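Local coordinates for protein oxalate biosynthetic component 1 (Burkholderia thailandensis, PDB 5IKY) that probably produces oxalate in quorum-sensing-dependent oxalogenesis, as a bifunctional enzyme that joins a serine hydrolase activity to an additional lyase activity, at residues 1032-1038 with 1053-1059; 710-716 with 1001-1007; 991-995 with 1008-1012; 867-873 with 943-947. The contacts are given in a common frame with arbitrary orientation. Residue numbers count along the deposited sequence, not the author numbering.

Interaction 1: 1032-1038 with 1053-1059; sequences YRYDHAT and LTGVFLL
The two segments run roughly antiparallel, end-to-end directions 161° apart, and meet as a ladder only where T1038 pairs with T1054. This is a hydrogen-bonded antiparallel pair, CA to CA 5.1 Å: T1038 N to T1054 O 2.9 Å, T1054 N to T1038 O 2.8 Å. Before it, a type I turn Y1034-A1037, with an inverse gamma turn centred on Y1034, leads into the pairing. G1055, at phi/psi 86/2, follows the pair; a CB there would jam against the preceding carbonyl. T1054 OG1 (chi1 p) also donates to T1038 O, 2.9 Å.

Side chains bridge the rest. H1036 (p) sends NE2 to G1055 O, 2.8 Å, and Y1032 (t) sends OH to F1057 O, 2.7 Å. The Y1032 ring forms an offset stack on the F1057 ring (centroids 4.8 Å, planes 29°). V1056 CG1 sits 3.8 Å from the Y1034 ring centroid, a CH-pi contact.

This is a strand pair at the outer edge of the hydrolase sheet, beside an aromatic cluster of Y1032, H1036 and F1057.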
loop_
_atom_site.group_PDB
_atom_site.type_symbol
_atom_site.label_atom_id
_atom_site.label_comp_id
_atom_site.label_asym_id
_atom_site.label_seq_id
_atom_site.Cartn_x
_atom_site.Cartn_y
_atom_site.Cartn_z
ATOM N N TYR A 1032 13.813 13.260 7.953
ATOM C CA TYR A 1032 12.765 12.400 8.499
ATOM C C TYR A 1032 13.133 11.721 9.818
ATOM O O TYR A 1032 14.211 11.142 9.959
ATOM C CB TYR A 1032 12.379 11.328 7.477
ATOM C CG TYR A 1032 11.547 10.212 8.067
ATOM C CD1 TYR A 1032 10.204 10.405 8.366
ATOM C CD2 TYR A 1032 12.107 8.968 8.334
ATOM C CE1 TYR A 1032 9.440 9.389 8.912
ATOM C CE2 TYR A 1032 11.352 7.949 8.881
ATOM C CZ TYR A 1032 10.019 8.164 9.167
ATOM O OH TYR A 1032 9.262 7.151 9.710
ATOM N N ARG A 1033 12.213 11.803 10.773
ATOM C CA ARG A 1033 12.296 11.050 12.019
ATOM C C ARG A 1033 10.946 10.399 12.298
ATOM O O ARG A 1033 9.903 10.991 12.022
ATOM C CB ARG A 1033 12.695 11.951 13.190
ATOM C CG ARG A 1033 14.108 12.508 13.133
ATOM C CD ARG A 1033 14.364 13.388 14.349
ATOM N NE ARG A 1033 15.718 13.931 14.382
ATOM C CZ ARG A 1033 16.099 15.033 13.742
ATOM N NH1 ARG A 1033 15.225 15.713 13.011
ATOM N NH2 ARG A 1033 17.352 15.454 13.833
ATOM N N TYR A 1034 10.954 9.185 12.843
ATOM C CA TYR A 1034 9.698 8.509 13.157
ATOM C C TYR A 1034 9.213 8.858 14.568
ATOM O O TYR A 1034 9.106 7.992 15.434
ATOM C CB TYR A 1034 9.830 6.984 12.981
ATOM C CG TYR A 1034 11.043 6.335 13.628
ATOM C CD1 TYR A 1034 12.269 6.293 12.973
ATOM C CD2 TYR A 1034 10.951 5.732 14.877
ATOM C CE1 TYR A 1034 13.372 5.693 13.557
ATOM C CE2 TYR A 1034 12.046 5.129 15.465
ATOM C CZ TYR A 1034 13.255 5.115 14.803
ATOM O OH TYR A 1034 14.349 4.518 15.387
ATOM N N ASP A 1035 8.915 10.137 14.784
ATOM C CA ASP A 1035 8.360 10.598 16.056
ATOM C C ASP A 1035 6.952 10.057 16.265
ATOM O O ASP A 1035 6.528 9.818 17.397
ATOM C CB ASP A 1035 8.332 12.125 16.124
ATOM C CG ASP A 1035 9.526 12.768 15.450
ATOM O OD1 ASP A 1035 10.664 12.334 15.713
ATOM O OD2 ASP A 1035 9.332 13.729 14.676
ATOM N N HIS A 1036 6.244 9.852 15.158
ATOM C CA HIS A 1036 4.859 9.390 15.178
ATOM C C HIS A 1036 4.708 7.990 15.766
ATOM O O HIS A 1036 3.595 7.557 16.067
ATOM C CB HIS A 1036 4.286 9.410 13.761
ATOM C CG HIS A 1036 5.040 8.543 12.801
ATOM N ND1 HIS A 1036 6.176 8.970 12.148
ATOM C CD2 HIS A 1036 4.831 7.268 12.396
ATOM C CE1 HIS A 1036 6.631 7.998 11.377
ATOM N NE2 HIS A 1036 5.832 6.953 11.510
ATOM N N ALA A 1037 5.830 7.290 15.909
ATOM C CA ALA A 1037 5.845 5.926 16.425
ATOM C C ALA A 1037 5.169 5.821 17.790
ATOM O O ALA A 1037 5.372 6.666 18.664
ATOM C CB ALA A 1037 7.274 5.415 16.504
ATOM N N THR A 1038 4.361 4.780 17.959
ATOM C CA THR A 1038 3.631 4.568 19.204
ATOM C C THR A 1038 4.107 3.305 19.910
ATOM O O THR A 1038 4.022 2.209 19.356
ATOM C CB THR A 1038 2.114 4.460 18.958
ATOM O OG1 THR A 1038 1.667 5.584 18.190
ATOM C CG2 THR A 1038 1.362 4.416 20.280
ATOM N N LEU A 1053 7.486 -0.648 19.457
ATOM C CA LEU A 1053 7.159 0.568 18.717
ATOM C C LEU A 1053 6.395 0.225 17.443
ATOM O O LEU A 1053 6.804 -0.655 16.680
ATOM C CB LEU A 1053 8.422 1.362 18.367
ATOM C CG LEU A 1053 9.350 1.857 19.479
ATOM C CD1 LEU A 1053 10.118 3.082 19.003
ATOM C CD2 LEU A 1053 8.592 2.161 20.760
ATOM N N THR A 1054 5.288 0.922 17.212
ATOM C CA THR A 1054 4.480 0.697 16.019
ATOM C C THR A 1054 4.463 1.931 15.124
ATOM O O THR A 1054 4.594 3.058 15.603
ATOM C CB THR A 1054 3.030 0.312 16.377
ATOM O OG1 THR A 1054 2.401 1.395 17.076
ATOM C CG2 THR A 1054 3.007 -0.934 17.249
ATOM N N GLY A 1055 4.305 1.707 13.823
ATOM C CA GLY A 1055 4.239 2.791 12.860
ATOM C C GLY A 1055 5.605 3.245 12.388
ATOM O O GLY A 1055 5.721 4.182 11.599
ATOM N N VAL A 1056 6.645 2.579 12.878
ATOM C CA VAL A 1056 8.007 2.903 12.484
ATOM C C VAL A 1056 8.254 2.504 11.034
ATOM O O VAL A 1056 7.887 1.408 10.611
ATOM C CB VAL A 1056 9.045 2.201 13.387
ATOM C CG1 VAL A 1056 10.461 2.574 12.971
ATOM C CG2 VAL A 1056 8.807 2.553 14.848
ATOM N N PHE A 1057 8.857 3.409 10.270
ATOM C CA PHE A 1057 9.324 3.083 8.929
ATOM C C PHE A 1057 10.539 3.937 8.593
ATOM O O PHE A 1057 10.779 4.963 9.229
ATOM C CB PHE A 1057 8.211 3.272 7.890
ATOM C CG PHE A 1057 7.761 4.697 7.724
ATOM C CD1 PHE A 1057 6.754 5.217 8.519
ATOM C CD2 PHE A 1057 8.333 5.510 6.757
ATOM C CE1 PHE A 1057 6.334 6.525 8.363
ATOM C CE2 PHE A 1057 7.919 6.818 6.597
ATOM C CZ PHE A 1057 6.919 7.327 7.402
ATOM N N LEU A 1058 11.311 3.506 7.602
ATOM C CA LEU A 1058 12.543 4.196 7.246
ATOM C C LEU A 1058 12.543 4.612 5.782
ATOM O O LEU A 1058 12.298 3.795 4.896
ATOM C CB LEU A 1058 13.756 3.309 7.535
ATOM C CG LEU A 1058 13.843 2.708 8.939
ATOM C CD1 LEU A 1058 15.086 1.841 9.072
ATOM C CD2 LEU A 1058 13.828 3.802 9.997
ATOM N N LEU A 1059 12.823 5.886 5.536
ATOM C CA LEU A 1059 12.909 6.397 4.174
ATOM C C LEU A 1059 14.292 6.143 3.591
ATOM O O LEU A 1059 15.289 6.151 4.312
ATOM C CB LEU A 1059 12.591 7.893 4.138
ATOM C CG LEU A 1059 11.135 8.289 4.402
ATOM C CD1 LEU A 1059 10.945 9.788 4.213
ATOM C CD2 LEU A 1059 10.189 7.504 3.503
#

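Interaction 2: 710-716 with 1001-1007; sequences RQSPRYS and LAGTTSR
Segment 710-716 leaves a 3-10 turn (710-711), makes a type I turn S712-Y715 and enters helix 715-734 with R714 as N-cap. Segment 1001-1007 is the end of helix 998-1002 and the loop after it. R710 and T1005 come closest, CA to CA 5.2 Å.

R710 (chi1 m, chi2 t, chi3 m) reaches into that loop, its guanidinium held between L1001 CD2 on one face and T1005 CA on the other. NH1 donates to L1001 O, 3.2 Å, and NH2 to S1006 O at a very short 2.3 Å. Q711 NE2 donates to T1005 O, 3.1 Å, and Y715 OH (chi1 t) to A1002 O, 2.7 Å. The threonine hydroxyls have partners outside the contact: T1004 OG1 bonds to S1000 O, T1005 OG1 to D979 OD2. T1005 CG2 instead packs 3.3 Å from R710 O.

All four acceptors across the interface are main-chain carbonyls, so cap-range side chains fasten onto the hydrolase-range loop by reading its backbone shape, without a salt bridge.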
loop_
_atom_site.group_PDB
_atom_site.type_symbol
_atom_site.label_atom_id
_atom_site.label_comp_id
_atom_site.label_asym_id
_atom_site.label_seq_id
_atom_site.Cartn_x
_atom_site.Cartn_y
_atom_site.Cartn_z
ATOM N N ARG A 710 3.263 -14.746 6.979
ATOM C CA ARG A 710 3.909 -14.768 8.292
ATOM C C ARG A 710 3.042 -15.397 9.381
ATOM O O ARG A 710 3.559 -15.917 10.370
ATOM C CB ARG A 710 4.292 -13.349 8.730
ATOM C CG ARG A 710 4.975 -12.506 7.672
ATOM C CD ARG A 710 5.525 -11.214 8.272
ATOM N NE ARG A 710 4.551 -10.550 9.131
ATOM C CZ ARG A 710 4.824 -10.058 10.335
ATOM N NH1 ARG A 710 6.052 -10.142 10.832
ATOM N NH2 ARG A 710 3.866 -9.474 11.040
ATOM N N GLN A 711 1.725 -15.342 9.200
ATOM C CA GLN A 711 0.789 -15.760 10.240
ATOM C C GLN A 711 0.484 -17.254 10.197
ATOM O O GLN A 711 -0.185 -17.783 11.085
ATOM C CB GLN A 711 -0.508 -14.961 10.126
ATOM C CG GLN A 711 -0.291 -13.461 10.203
ATOM C CD GLN A 711 0.532 -13.060 11.410
ATOM O OE1 GLN A 711 0.269 -13.502 12.529
ATOM N NE2 GLN A 711 1.541 -12.223 11.189
ATOM N N SER A 712 0.976 -17.925 9.162
ATOM C CA SER A 712 0.841 -19.373 9.048
ATOM C C SER A 712 1.496 -20.099 10.222
ATOM O O SER A 712 2.564 -19.697 10.685
ATOM C CB SER A 712 1.455 -19.860 7.736
ATOM O OG SER A 712 1.588 -21.268 7.743
ATOM N N PRO A 713 0.854 -21.174 10.703
ATOM C CA PRO A 713 1.384 -21.999 11.797
ATOM C C PRO A 713 2.751 -22.593 11.473
ATOM O O PRO A 713 3.616 -22.657 12.347
ATOM C CB PRO A 713 0.336 -23.111 11.942
ATOM C CG PRO A 713 -0.915 -22.535 11.369
ATOM C CD PRO A 713 -0.468 -21.644 10.248
ATOM N N ARG A 714 2.939 -23.011 10.225
ATOM C CA ARG A 714 4.177 -23.663 9.806
ATOM C C ARG A 714 5.175 -22.711 9.154
ATOM O O ARG A 714 6.145 -23.159 8.543
ATOM C CB ARG A 714 3.867 -24.804 8.831
ATOM C CG ARG A 714 3.330 -26.061 9.488
ATOM C CD ARG A 714 4.428 -26.788 10.239
ATOM N NE ARG A 714 5.488 -27.247 9.347
ATOM C CZ ARG A 714 6.556 -27.923 9.755
ATOM N NH1 ARG A 714 6.702 -28.216 11.038
ATOM N NH2 ARG A 714 7.478 -28.306 8.882
ATOM N N TYR A 715 4.943 -21.408 9.285
ATOM C CA TYR A 715 5.754 -20.425 8.569
ATOM C C TYR A 715 7.231 -20.467 8.955
ATOM O O TYR A 715 8.097 -20.599 8.090
ATOM C CB TYR A 715 5.218 -19.010 8.791
ATOM C CG TYR A 715 6.080 -17.955 8.139
ATOM C CD1 TYR A 715 6.045 -17.756 6.764
ATOM C CD2 TYR A 715 6.947 -17.172 8.893
ATOM C CE1 TYR A 715 6.840 -16.796 6.159
ATOM C CE2 TYR A 715 7.748 -16.212 8.298
ATOM C CZ TYR A 715 7.688 -16.028 6.930
ATOM O OH TYR A 715 8.481 -15.076 6.331
ATOM N N SER A 716 7.515 -20.339 10.247
ATOM C CA SER A 716 8.898 -20.296 10.716
ATOM C C SER A 716 9.631 -21.606 10.451
ATOM O O SER A 716 10.786 -21.601 10.030
ATOM C CB SER A 716 8.950 -19.964 12.207
ATOM O OG SER A 716 8.533 -18.629 12.443
ATOM N N LEU A 1001 10.760 -8.228 8.838
ATOM C CA LEU A 1001 9.377 -8.677 8.720
ATOM C C LEU A 1001 9.306 -10.159 8.377
ATOM O O LEU A 1001 8.560 -10.911 8.999
ATOM C CB LEU A 1001 8.629 -7.864 7.666
ATOM C CG LEU A 1001 7.724 -6.752 8.195
ATOM C CD1 LEU A 1001 6.907 -6.167 7.065
ATOM C CD2 LEU A 1001 6.816 -7.274 9.290
ATOM N N ALA A 1002 10.094 -10.570 7.388
ATOM C CA ALA A 1002 10.120 -11.963 6.951
ATOM C C ALA A 1002 10.589 -12.895 8.065
ATOM O O ALA A 1002 10.268 -14.083 8.068
ATOM C CB ALA A 1002 11.014 -12.116 5.726
ATOM N N GLY A 1003 11.346 -12.351 9.012
ATOM C CA GLY A 1003 11.885 -13.143 10.101
ATOM C C GLY A 1003 11.020 -13.139 11.347
ATOM O O GLY A 1003 11.347 -13.798 12.334
ATOM N N THR A 1004 9.915 -12.401 11.306
ATOM C CA THR A 1004 9.044 -12.273 12.471
ATOM C C THR A 1004 7.600 -12.640 12.150
ATOM O O THR A 1004 7.235 -12.805 10.986
ATOM C CB THR A 1004 9.075 -10.847 13.043
ATOM O OG1 THR A 1004 8.845 -9.904 11.988
ATOM C CG2 THR A 1004 10.424 -10.565 13.681
ATOM N N THR A 1005 6.781 -12.769 13.190
ATOM C CA THR A 1005 5.382 -13.150 13.018
ATOM C C THR A 1005 4.439 -12.234 13.791
ATOM O O THR A 1005 3.226 -12.431 13.777
ATOM C CB THR A 1005 5.130 -14.607 13.465
ATOM O OG1 THR A 1005 5.447 -14.746 14.856
ATOM C CG2 THR A 1005 5.977 -15.578 12.653
ATOM N N SER A 1006 5.000 -11.235 14.465
ATOM C CA SER A 1006 4.199 -10.283 15.227
ATOM C C SER A 1006 3.381 -9.396 14.293
ATOM O O SER A 1006 3.895 -8.909 13.287
ATOM C CB SER A 1006 5.093 -9.423 16.124
ATOM O OG SER A 1006 4.327 -8.515 16.899
ATOM N N ARG A 1007 2.112 -9.189 14.632
ATOM C CA ARG A 1007 1.226 -8.367 13.811
ATOM C C ARG A 1007 1.456 -6.872 14.030
ATOM O O ARG A 1007 1.004 -6.044 13.237
ATOM C CB ARG A 1007 -0.238 -8.709 14.097
ATOM C CG ARG A 1007 -0.633 -10.132 13.744
ATOM C CD ARG A 1007 -2.118 -10.357 13.990
ATOM N NE ARG A 1007 -2.527 -11.727 13.689
ATOM C CZ ARG A 1007 -3.033 -12.117 12.525
ATOM N NH1 ARG A 1007 -3.196 -11.240 11.542
ATOM N NH2 ARG A 1007 -3.378 -13.385 12.341
#

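Interaction 3: 991-995 with 1008-1012; sequences DVTAF and HYVIQ
A buried, mainly side-chain contact packs the end of an inner strand of the hydrolase sheet, and the extended chain that follows it, against the loop leading into helix 1015-1025. Segment 991-995 starts in strand 988-992 and continues extended through T993 and A994, so D991, T993 and F995 point their CB atoms toward the loop while V992 and A994 point away. At F995 the backbone turns to phi/psi -66/-37. The nearest backbones are F995 and Y1009, CA to CA 5.6 Å.

Y1009 (chi1 m) lies with its ring under T993: CB of T993 stands 3.9 Å from the Y1009 ring centroid, 22° off the normal, a CH-pi contact. T993 OG1 gives its hydrogen to D991 OD1, 3.0 Å, and D991 OD1 and T993 OG1 also meet S976 of the adjacent strand, while Y1009 OH bonds to R1052. In alpha/beta hydrolase topology the chain leaving a parallel strand such as 988-992 lies at the carboxyl edge of the sheet, where such enzymes usually build their active site.

F995 (chi1 t) packs at the other end. Its ring is faced by I1011 CB, 4.2 Å from the F995 centroid and 14° off the normal; F995 CB touches I1011 CD1 at 3.6 Å, and F995 CE1 lies 4.4 Å from V1010 CG1. The carbonyl Y1009 O approaches the same ring at its edge, 3.3 Å from F995 CD1.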
loop_
_atom_site.group_PDB
_atom_site.type_symbol
_atom_site.label_atom_id
_atom_site.label_comp_id
_atom_site.label_asym_id
_atom_site.label_seq_id
_atom_site.Cartn_x
_atom_site.Cartn_y
_atom_site.Cartn_z
ATOM N N ASP A 991 11.853 -2.683 21.654
ATOM C CA ASP A 991 11.908 -3.168 20.280
ATOM C C ASP A 991 11.519 -2.100 19.260
ATOM O O ASP A 991 10.392 -1.604 19.258
ATOM C CB ASP A 991 11.005 -4.398 20.130
ATOM C CG ASP A 991 11.014 -4.965 18.722
ATOM O OD1 ASP A 991 12.009 -4.770 17.992
ATOM O OD2 ASP A 991 10.020 -5.619 18.348
ATOM N N VAL A 992 12.464 -1.760 18.389
ATOM C CA VAL A 992 12.225 -0.781 17.335
ATOM C C VAL A 992 12.399 -1.416 15.957
ATOM O O VAL A 992 13.520 -1.557 15.466
ATOM C CB VAL A 992 13.176 0.426 17.459
ATOM C CG1 VAL A 992 12.814 1.492 16.433
ATOM C CG2 VAL A 992 13.140 0.995 18.871
ATOM N N THR A 993 11.290 -1.803 15.336
ATOM C CA THR A 993 11.341 -2.432 14.020
ATOM C C THR A 993 10.454 -1.690 13.022
ATOM O O THR A 993 9.317 -1.332 13.331
ATOM C CB THR A 993 10.919 -3.914 14.091
ATOM O OG1 THR A 993 11.777 -4.612 15.002
ATOM C CG2 THR A 993 11.009 -4.568 12.720
ATOM N N ALA A 994 10.990 -1.459 11.827
ATOM C CA ALA A 994 10.294 -0.690 10.803
ATOM C C ALA A 994 9.421 -1.565 9.904
ATOM O O ALA A 994 9.726 -2.733 9.663
ATOM C CB ALA A 994 11.297 0.087 9.963
ATOM N N PHE A 995 8.336 -0.984 9.403
ATOM C CA PHE A 995 7.402 -1.699 8.541
ATOM C C PHE A 995 8.034 -2.089 7.210
ATOM O O PHE A 995 7.755 -3.159 6.672
ATOM C CB PHE A 995 6.154 -0.852 8.295
ATOM C CG PHE A 995 5.266 -1.378 7.203
ATOM C CD1 PHE A 995 4.509 -2.522 7.399
ATOM C CD2 PHE A 995 5.178 -0.721 5.987
ATOM C CE1 PHE A 995 3.686 -3.007 6.396
ATOM C CE2 PHE A 995 4.358 -1.198 4.981
ATOM C CZ PHE A 995 3.611 -2.344 5.186
ATOM N N HIS A 1008 2.162 -6.533 15.106
ATOM C CA HIS A 1008 2.422 -5.138 15.451
ATOM C C HIS A 1008 3.296 -4.427 14.419
ATOM O O HIS A 1008 3.241 -3.204 14.288
ATOM C CB HIS A 1008 3.079 -5.047 16.833
ATOM C CG HIS A 1008 2.162 -5.399 17.963
ATOM N ND1 HIS A 1008 1.034 -4.666 18.262
ATOM C CD2 HIS A 1008 2.211 -6.402 18.872
ATOM C CE1 HIS A 1008 0.423 -5.205 19.303
ATOM N NE2 HIS A 1008 1.118 -6.259 19.692
ATOM N N TYR A 1009 4.098 -5.194 13.688
ATOM C CA TYR A 1009 5.006 -4.629 12.692
ATOM C C TYR A 1009 4.285 -4.236 11.404
ATOM O O TYR A 1009 4.860 -3.569 10.543
ATOM C CB TYR A 1009 6.125 -5.619 12.358
ATOM C CG TYR A 1009 7.033 -5.977 13.514
ATOM C CD1 TYR A 1009 7.203 -5.115 14.590
ATOM C CD2 TYR A 1009 7.731 -7.178 13.521
ATOM C CE1 TYR A 1009 8.037 -5.446 15.644
ATOM C CE2 TYR A 1009 8.566 -7.516 14.566
ATOM C CZ TYR A 1009 8.715 -6.649 15.624
ATOM O OH TYR A 1009 9.546 -6.992 16.663
ATOM N N VAL A 1010 3.030 -4.656 11.275
ATOM C CA VAL A 1010 2.272 -4.435 10.047
ATOM C C VAL A 1010 1.394 -3.190 10.126
ATOM O O VAL A 1010 0.545 -3.071 11.013
ATOM C CB VAL A 1010 1.387 -5.652 9.715
ATOM C CG1 VAL A 1010 0.583 -5.400 8.444
ATOM C CG2 VAL A 1010 2.240 -6.902 9.576
ATOM N N ILE A 1011 1.599 -2.269 9.188
ATOM C CA ILE A 1011 0.821 -1.036 9.137
ATOM C C ILE A 1011 -0.425 -1.199 8.273
ATOM O O ILE A 1011 -0.345 -1.568 7.102
ATOM C CB ILE A 1011 1.655 0.146 8.595
ATOM C CG1 ILE A 1011 2.845 0.428 9.515
ATOM C CG2 ILE A 1011 0.793 1.396 8.471
ATOM C CD1 ILE A 1011 3.685 1.623 9.097
ATOM N N GLN A 1012 -1.580 -0.921 8.868
ATOM C CA GLN A 1012 -2.852 -0.953 8.153
ATOM C C GLN A 1012 -3.397 0.474 8.012
ATOM O O GLN A 1012 -2.918 1.379 8.694
ATOM C CB GLN A 1012 -3.844 -1.869 8.882
ATOM C CG GLN A 1012 -3.201 -3.097 9.518
ATOM C CD GLN A 1012 -3.865 -4.385 9.080
ATOM O OE1 GLN A 1012 -3.975 -4.662 7.885
ATOM N NE2 GLN A 1012 -4.322 -5.176 10.043
#

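Interaction 4: 867-873 with 943-947; sequences YFSEESQ and QLDVQ
F868 (chi1 p) lays one face of its ring over the side chain of Q947: the Q947 CG methylene is 3.8 Å from the F868 ring centroid, 22° off the normal, a CH-pi contact. V946 CG1 adds an apolar touch at 4.3 Å from F868 CD1. The backbones come nearest one turn earlier, F868 CA to Q943 CA 5.1 Å. Segment 867-873 is extended up to S869, the N-cap of helix 870-879; segment 943-947 is helical throughout and presents Q943, V946 and Q947, within one helical turn, to it.

Q943 (chi1 m, chi2 t) stretches to the start of the other helix, where S869 N donates to Q943 OE1, 2.8 Å. Its amide nitrogen is used too, toward N855 OD1 and A939 O. At the cap, S869 OG (chi1 p) and S872 OG share a hydrogen bond of 2.9 Å, and Q873 N closes the first turn on S869 O, 3.3 Å. S872 OG stands 2.9 Å from Q943 OE1. Along the other side, L944 CD2 comes to 3.4 Å from S872 O. Q947 keeps its amide near its own helix, NE2 to Q943 O 3.3 Å, and puts OE1 3.2 Å from Q873 CA.

A helix start with serine at the N-cap position packs on helix 937-955, after strand 929-935; in alpha/beta hydrolases the turn joining fifth strand and helix is the nucleophile elbow, probably so here.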
loop_
_atom_site.group_PDB
_atom_site.type_symbol
_atom_site.label_atom_id
_atom_site.label_comp_id
_atom_site.label_asym_id
_atom_site.label_seq_id
_atom_site.Cartn_x
_atom_site.Cartn_y
_atom_site.Cartn_z
ATOM N N TYR A 867 16.225 -24.277 22.720
ATOM C CA TYR A 867 17.098 -24.240 21.548
ATOM C C TYR A 867 18.157 -23.142 21.626
ATOM O O TYR A 867 17.856 -21.996 21.963
ATOM C CB TYR A 867 16.262 -24.062 20.278
ATOM C CG TYR A 867 17.057 -24.055 18.992
ATOM C CD1 TYR A 867 17.473 -22.861 18.417
ATOM C CD2 TYR A 867 17.383 -25.241 18.346
ATOM C CE1 TYR A 867 18.196 -22.848 17.242
ATOM C CE2 TYR A 867 18.105 -25.237 17.167
ATOM C CZ TYR A 867 18.509 -24.037 16.620
ATOM O OH TYR A 867 19.230 -24.024 15.448
ATOM N N PHE A 868 19.397 -23.506 21.308
ATOM C CA PHE A 868 20.491 -22.544 21.216
ATOM C C PHE A 868 21.620 -23.088 20.339
ATOM O O PHE A 868 21.885 -24.290 20.328
ATOM C CB PHE A 868 21.020 -22.182 22.607
ATOM C CG PHE A 868 21.668 -23.327 23.333
ATOM C CD1 PHE A 868 20.902 -24.258 24.015
ATOM C CD2 PHE A 868 23.047 -23.464 23.345
ATOM C CE1 PHE A 868 21.498 -25.309 24.686
ATOM C CE2 PHE A 868 23.649 -24.511 24.017
ATOM C CZ PHE A 868 22.874 -25.436 24.688
ATOM N N SER A 869 22.281 -22.196 19.606
ATOM C CA SER A 869 23.333 -22.593 18.674
ATOM C C SER A 869 24.699 -22.661 19.343
ATOM O O SER A 869 24.866 -22.237 20.487
ATOM C CB SER A 869 23.395 -21.623 17.492
ATOM O OG SER A 869 23.807 -20.332 17.912
ATOM N N GLU A 870 25.676 -23.193 18.614
ATOM C CA GLU A 870 27.046 -23.268 19.105
ATOM C C GLU A 870 27.663 -21.875 19.180
ATOM O O GLU A 870 28.505 -21.604 20.036
ATOM C CB GLU A 870 27.893 -24.177 18.210
ATOM N N GLU A 871 27.234 -20.997 18.279
ATOM C CA GLU A 871 27.720 -19.621 18.251
ATOM C C GLU A 871 27.222 -18.843 19.463
ATOM O O GLU A 871 27.904 -17.948 19.963
ATOM C CB GLU A 871 27.288 -18.916 16.961
ATOM C CG GLU A 871 27.917 -19.474 15.690
ATOM C CD GLU A 871 27.308 -20.796 15.260
ATOM O OE1 GLU A 871 26.081 -20.840 15.027
ATOM O OE2 GLU A 871 28.055 -21.791 15.162
ATOM N N SER A 872 26.026 -19.191 19.931
ATOM C CA SER A 872 25.451 -18.559 21.111
ATOM C C SER A 872 26.194 -18.986 22.371
ATOM O O SER A 872 26.392 -18.187 23.288
ATOM C CB SER A 872 23.967 -18.902 21.238
ATOM O OG SER A 872 23.250 -18.485 20.090
ATOM N N GLN A 873 26.604 -20.250 22.404
ATOM C CA GLN A 873 27.287 -20.818 23.561
ATOM C C GLN A 873 28.595 -20.088 23.847
ATOM O O GLN A 873 28.866 -19.708 24.985
ATOM C CB GLN A 873 27.549 -22.310 23.343
ATOM C CG GLN A 873 27.961 -23.065 24.597
ATOM C CD GLN A 873 27.949 -24.571 24.403
ATOM O OE1 GLN A 873 28.246 -25.070 23.317
ATOM N NE2 GLN A 873 27.603 -25.301 25.456
ATOM N N GLN A 943 18.864 -16.640 23.068
ATOM C CA GLN A 943 19.563 -17.912 23.190
ATOM C C GLN A 943 20.520 -17.884 24.379
ATOM O O GLN A 943 20.864 -18.930 24.929
ATOM C CB GLN A 943 20.315 -18.243 21.900
ATOM C CG GLN A 943 19.413 -18.751 20.786
ATOM C CD GLN A 943 20.126 -18.861 19.454
ATOM O OE1 GLN A 943 20.807 -19.849 19.181
ATOM N NE2 GLN A 943 19.967 -17.845 18.613
ATOM N N LEU A 944 20.943 -16.687 24.777
ATOM C CA LEU A 944 21.766 -16.537 25.974
ATOM C C LEU A 944 20.909 -16.746 27.217
ATOM O O LEU A 944 21.363 -17.318 28.210
ATOM C CB LEU A 944 22.434 -15.161 26.028
ATOM C CG LEU A 944 23.300 -14.706 24.851
ATOM C CD1 LEU A 944 24.124 -13.484 25.240
ATOM C CD2 LEU A 944 24.194 -15.828 24.352
ATOM N N ASP A 945 19.669 -16.272 27.151
ATOM C CA ASP A 945 18.722 -16.417 28.250
ATOM C C ASP A 945 18.384 -17.885 28.479
ATOM O O ASP A 945 18.276 -18.337 29.619
ATOM C CB ASP A 945 17.448 -15.619 27.962
ATOM C CG ASP A 945 17.725 -14.149 27.709
ATOM O OD1 ASP A 945 18.911 -13.755 27.711
ATOM O OD2 ASP A 945 16.758 -13.387 27.493
ATOM N N VAL A 946 18.218 -18.618 27.382
ATOM C CA VAL A 946 17.914 -20.044 27.432
ATOM C C VAL A 946 19.017 -20.825 28.142
ATOM O O VAL A 946 18.745 -21.641 29.024
ATOM C CB VAL A 946 17.710 -20.623 26.015
ATOM C CG1 VAL A 946 17.709 -22.144 26.048
ATOM C CG2 VAL A 946 16.419 -20.096 25.405
ATOM N N GLN A 947 20.261 -20.565 27.754
ATOM C CA GLN A 947 21.410 -21.235 28.351
ATOM C C GLN A 947 21.564 -20.875 29.823
ATOM O O GLN A 947 22.006 -21.697 30.628
ATOM C CB GLN A 947 22.689 -20.881 27.591
ATOM C CG GLN A 947 22.677 -21.291 26.132
ATOM C CD GLN A 947 23.980 -20.967 25.432
ATOM O OE1 GLN A 947 25.013 -21.577 25.708
ATOM N NE2 GLN A 947 23.938 -20.002 24.521
#

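Overall arrangement
Interactions 1 and 3 share the hydrolase sheet, where strands 1049-1054 and 988-992 are neighbours: centres are 9 Å apart, and V1056 O to F995 N (2.7 Å) and L1053 N to D991 O (3.1 Å) are probable hydrogen bonds between them. Interaction 3 passes the contact on to interaction 2, centres 13 Å apart, by packing such as L1001 CD2 on Y1009 CB (3.6 Å), so the cap-range segment 710-716 leans on the same loops. Interaction 4 stands apart, 22 Å from interaction 2 centre to centre and 31 Å from interaction 1, on helix 937-955. The magnesium bound by H227 and E477 belongs to the other, probably lyase, part.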